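Long-range contact in ATP grasp ligase (Microcystis aeruginosa MRC, PDB 5IG9), which is an ATP-grasp ligase that probably uses ATP to form ester cross-links between side chains of a microviridin precursor peptide: residues G278-I283 / Y290-I295. Residues are numbered along the deposited sequence; the frame is centred on the assembly and turned at random.
Sequences GAIDMI and YIFLEI
Asp-281 and Ile-283 of segment 278-283 bond to segment 290-295, the two strands forming an antiparallel beta hairpin with axes at 160° and 4.6 Å apart at closest approach. Ile-283 and Ile-291 form a hydrogen-bonded pair, with Ile-291 N to Ile-283 O at 3.0 Å and nearly straight (175° at the hydrogen). At Asp-281 the register slips by one residue: its N donates to Glu-294 O at 2.7 Å, while its O accepts from Leu-293 N at 2.9 Å and, weakly, from Glu-294 N. Two residues facing one define a classic beta bulge, and the extra residue, Leu-293, has the helix-like psi (-58°) of its first position.

Ile-280, Met-282, Phe-292 and Ile-295 share one sheet face. Ile-280 holds CG2 anti to the backbone N, which brings CG2 to Phe-292 CE1 at 3.6 Å, while its CG1 meets Ile-295 CB at 3.9 Å. An alanine in place of Ile-280 would probably leave a gap beside Phe-292 CE1 and Ile-295 CB and the ring less firmly held. Met-282 bends at chi3, carrying CE to Tyr-290 CB at 3.8 Å. On the other face, Ile-283 CG1 rests on Ile-291 CB, and Asp-281 turns OD1 to a salt bridge with Arg-217. The bulge directs Leu-293 toward strand 278-283, where its CD1 meets Ile-283 CG2 at 3.8 Å, the two side chains crossing at about a right angle.

Strand 277-284 runs between 290-296 and 214-221 in an antiparallel sheet, and helix 260-273 covers the Ile-280 face through Ile-262, Leu-266, Leu-269 and Met-270, while helix 125-134 reaches Phe-292 through Leu-129 and Ala-132.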
ATOM      1  N   GLY A 278       4.736 -12.440  12.260  1.00 38.50           N
ATOM      2  CA  GLY A 278       5.699 -12.331  11.181  1.00 38.24           C
ATOM      3  C   GLY A 278       6.354 -13.645  10.815  1.00 39.02           C
ATOM      4  O   GLY A 278       6.724 -14.426  11.695  1.00 40.14           O
ATOM      5  N   ALA A 279       6.498 -13.905   9.520  1.00 39.88           N
ATOM      6  CA  ALA A 279       7.232 -15.067   9.034  1.00 41.45           C
ATOM      7  C   ALA A 279       8.581 -14.587   8.518  1.00 41.88           C
ATOM      8  O   ALA A 279       8.651 -13.867   7.516  1.00 41.48           O
ATOM      9  CB  ALA A 279       6.451 -15.803   7.949  1.00 43.48           C
ATOM     10  N   ILE A 280       9.648 -14.979   9.210  1.00 42.02           N
ATOM     11  CA  ILE A 280      10.999 -14.502   8.942  1.00 40.42           C
ATOM     12  C   ILE A 280      11.806 -15.623   8.311  1.00 38.27           C
ATOM     13  O   ILE A 280      11.745 -16.775   8.756  1.00 38.59           O
ATOM     14  CB  ILE A 280      11.681 -13.995  10.226  1.00 41.01           C
ATOM     15  CG1 ILE A 280      10.833 -12.902  10.873  1.00 41.86           C
ATOM     16  CG2 ILE A 280      13.092 -13.497   9.926  1.00 40.07           C
ATOM     17  CD1 ILE A 280      11.463 -12.298  12.100  1.00 44.25           C
ATOM     18  N   ASP A 281      12.565 -15.279   7.278  1.00 36.57           N
ATOM     19  CA  ASP A 281      13.439 -16.210   6.583  1.00 37.90           C
ATOM     20  C   ASP A 281      14.885 -15.871   6.912  1.00 39.77           C
ATOM     21  O   ASP A 281      15.307 -14.718   6.762  1.00 39.20           O
ATOM     22  CB  ASP A 281      13.211 -16.152   5.071  1.00 38.47           C
ATOM     23  CG  ASP A 281      11.893 -16.772   4.660  1.00 39.93           C
ATOM     24  OD1 ASP A 281      11.402 -17.637   5.408  1.00 42.53           O
ATOM     25  OD2 ASP A 281      11.358 -16.408   3.592  1.00 45.32           O
ATOM     26  N   MET A 282      15.637 -16.867   7.376  1.00 41.46           N
ATOM     27  CA  MET A 282      17.067 -16.715   7.597  1.00 41.48           C
ATOM     28  C   MET A 282      17.785 -17.933   7.036  1.00 41.43           C
ATOM     29  O   MET A 282      17.172 -18.954   6.714  1.00 44.82           O
ATOM     30  CB  MET A 282      17.405 -16.532   9.081  1.00 39.28           C
ATOM     31  CG  MET A 282      16.737 -15.343   9.749  1.00 40.99           C
ATOM     32  SD  MET A 282      17.321 -15.079  11.434  1.00 44.59           S
ATOM     33  CE  MET A 282      18.954 -14.410  11.136  1.00 44.58           C
ATOM     34  N   ILE A 283      19.104 -17.808   6.907  1.00 40.86           N
ATOM     35  CA  ILE A 283      19.964 -18.919   6.525  1.00 41.86           C
ATOM     36  C   ILE A 283      21.168 -18.940   7.457  1.00 42.88           C
ATOM     37  O   ILE A 283      21.574 -17.910   8.005  1.00 43.66           O
ATOM     38  CB  ILE A 283      20.433 -18.841   5.056  1.00 43.09           C
ATOM     39  CG1 ILE A 283      21.186 -17.537   4.805  1.00 43.40           C
ATOM     40  CG2 ILE A 283      19.257 -18.982   4.104  1.00 43.12           C
ATOM     41  CD1 ILE A 283      21.781 -17.436   3.428  1.00 43.26           C
ATOM     42  N   TYR A 290      24.573 -16.147  10.812  1.00 47.87           N
ATOM     43  CA  TYR A 290      23.136 -16.010  10.612  1.00 46.42           C
ATOM     44  C   TYR A 290      22.861 -14.786   9.747  1.00 44.82           C
ATOM     45  O   TYR A 290      23.193 -13.660  10.132  1.00 46.01           O
ATOM     46  CB  TYR A 290      22.403 -15.903  11.949  1.00 47.97           C
ATOM     47  CG  TYR A 290      22.444 -17.164  12.790  1.00 46.91           C
ATOM     48  CD1 TYR A 290      23.534 -17.439  13.603  1.00 45.52           C
ATOM     49  CD2 TYR A 290      21.393 -18.074  12.773  1.00 45.52           C
ATOM     50  CE1 TYR A 290      23.581 -18.586  14.373  1.00 46.06           C
ATOM     51  CE2 TYR A 290      21.431 -19.224  13.541  1.00 45.36           C
ATOM     52  CZ  TYR A 290      22.526 -19.475  14.340  1.00 44.60           C
ATOM     53  OH  TYR A 290      22.571 -20.618  15.109  1.00 41.03           O
ATOM     54  N   ILE A 291      22.250 -15.011   8.587  1.00 44.28           N
ATOM     55  CA  ILE A 291      21.948 -13.961   7.622  1.00 43.83           C
ATOM     56  C   ILE A 291      20.440 -13.765   7.577  1.00 42.64           C
ATOM     57  O   ILE A 291      19.692 -14.724   7.361  1.00 43.41           O
ATOM     58  CB  ILE A 291      22.498 -14.300   6.225  1.00 46.30           C
ATOM     59  CG1 ILE A 291      24.024 -14.183   6.197  1.00 46.13           C
ATOM     60  CG2 ILE A 291      21.874 -13.403   5.166  1.00 48.78           C
ATOM     61  CD1 ILE A 291      24.755 -15.441   6.610  1.00 46.86           C
ATOM     62  N   PHE A 292      19.999 -12.528   7.784  1.00 42.57           N
ATOM     63  CA  PHE A 292      18.588 -12.190   7.658  1.00 41.69           C
ATOM     64  C   PHE A 292      18.229 -12.010   6.188  1.00 44.34           C
ATOM     65  O   PHE A 292      18.914 -11.292   5.455  1.00 45.56           O
ATOM     66  CB  PHE A 292      18.271 -10.911   8.434  1.00 39.01           C
ATOM     67  CG  PHE A 292      16.887 -10.376   8.183  1.00 39.31           C
ATOM     68  CD1 PHE A 292      15.801 -10.875   8.885  1.00 40.60           C
ATOM     69  CD2 PHE A 292      16.668  -9.378   7.244  1.00 38.82           C
ATOM     70  CE1 PHE A 292      14.525 -10.390   8.656  1.00 39.04           C
ATOM     71  CE2 PHE A 292      15.392  -8.889   7.011  1.00 37.00           C
ATOM     72  CZ  PHE A 292      14.322  -9.396   7.719  1.00 37.40           C
ATOM     73  N   LEU A 293      17.140 -12.649   5.760  1.00 39.08           N
ATOM     74  CA  LEU A 293      16.671 -12.537   4.385  1.00 39.51           C
ATOM     75  C   LEU A 293      15.424 -11.670   4.267  1.00 43.32           C
ATOM     76  O   LEU A 293      15.436 -10.666   3.548  1.00 45.35           O
ATOM     77  CB  LEU A 293      16.401 -13.927   3.795  1.00 36.62           C
ATOM     78  CG  LEU A 293      17.601 -14.842   3.551  1.00 34.52           C
ATOM     79  CD1 LEU A 293      17.155 -16.116   2.853  1.00 34.04           C
ATOM     80  CD2 LEU A 293      18.681 -14.132   2.748  1.00 32.20           C
ATOM     81  N   GLU A 294      14.346 -12.026   4.962  1.00 38.72           N
ATOM     82  CA  GLU A 294      13.056 -11.400   4.717  1.00 42.21           C
ATOM     83  C   GLU A 294      12.116 -11.674   5.883  1.00 40.58           C
ATOM     84  O   GLU A 294      12.156 -12.749   6.482  1.00 40.42           O
ATOM     85  CB  GLU A 294      12.445 -11.927   3.411  1.00 46.95           C
ATOM     86  CG  GLU A 294      11.010 -11.498   3.145  1.00 54.68           C
ATOM     87  CD  GLU A 294      10.457 -12.116   1.878  1.00 62.93           C
ATOM     88  OE1 GLU A 294      11.264 -12.440   0.982  1.00 72.65           O
ATOM     89  OE2 GLU A 294       9.223 -12.289   1.782  1.00 74.51           O
ATOM     90  N   ILE A 295      11.275 -10.693   6.195  1.00 43.46           N
ATOM     91  CA  ILE A 295      10.130 -10.883   7.076  1.00 44.21           C
ATOM     92  C   ILE A 295       8.868 -10.606   6.269  1.00 45.33           C
ATOM     93  O   ILE A 295       8.740  -9.546   5.643  1.00 43.73           O
ATOM     94  CB  ILE A 295      10.195  -9.983   8.325  1.00 47.00           C
ATOM     95  CG1 ILE A 295       8.859 -10.008   9.067  1.00 51.71           C
ATOM     96  CG2 ILE A 295      10.577  -8.562   7.957  1.00 49.31           C
ATOM     97  CD1 ILE A 295       8.830  -9.109  10.281  1.00 55.51           C
TER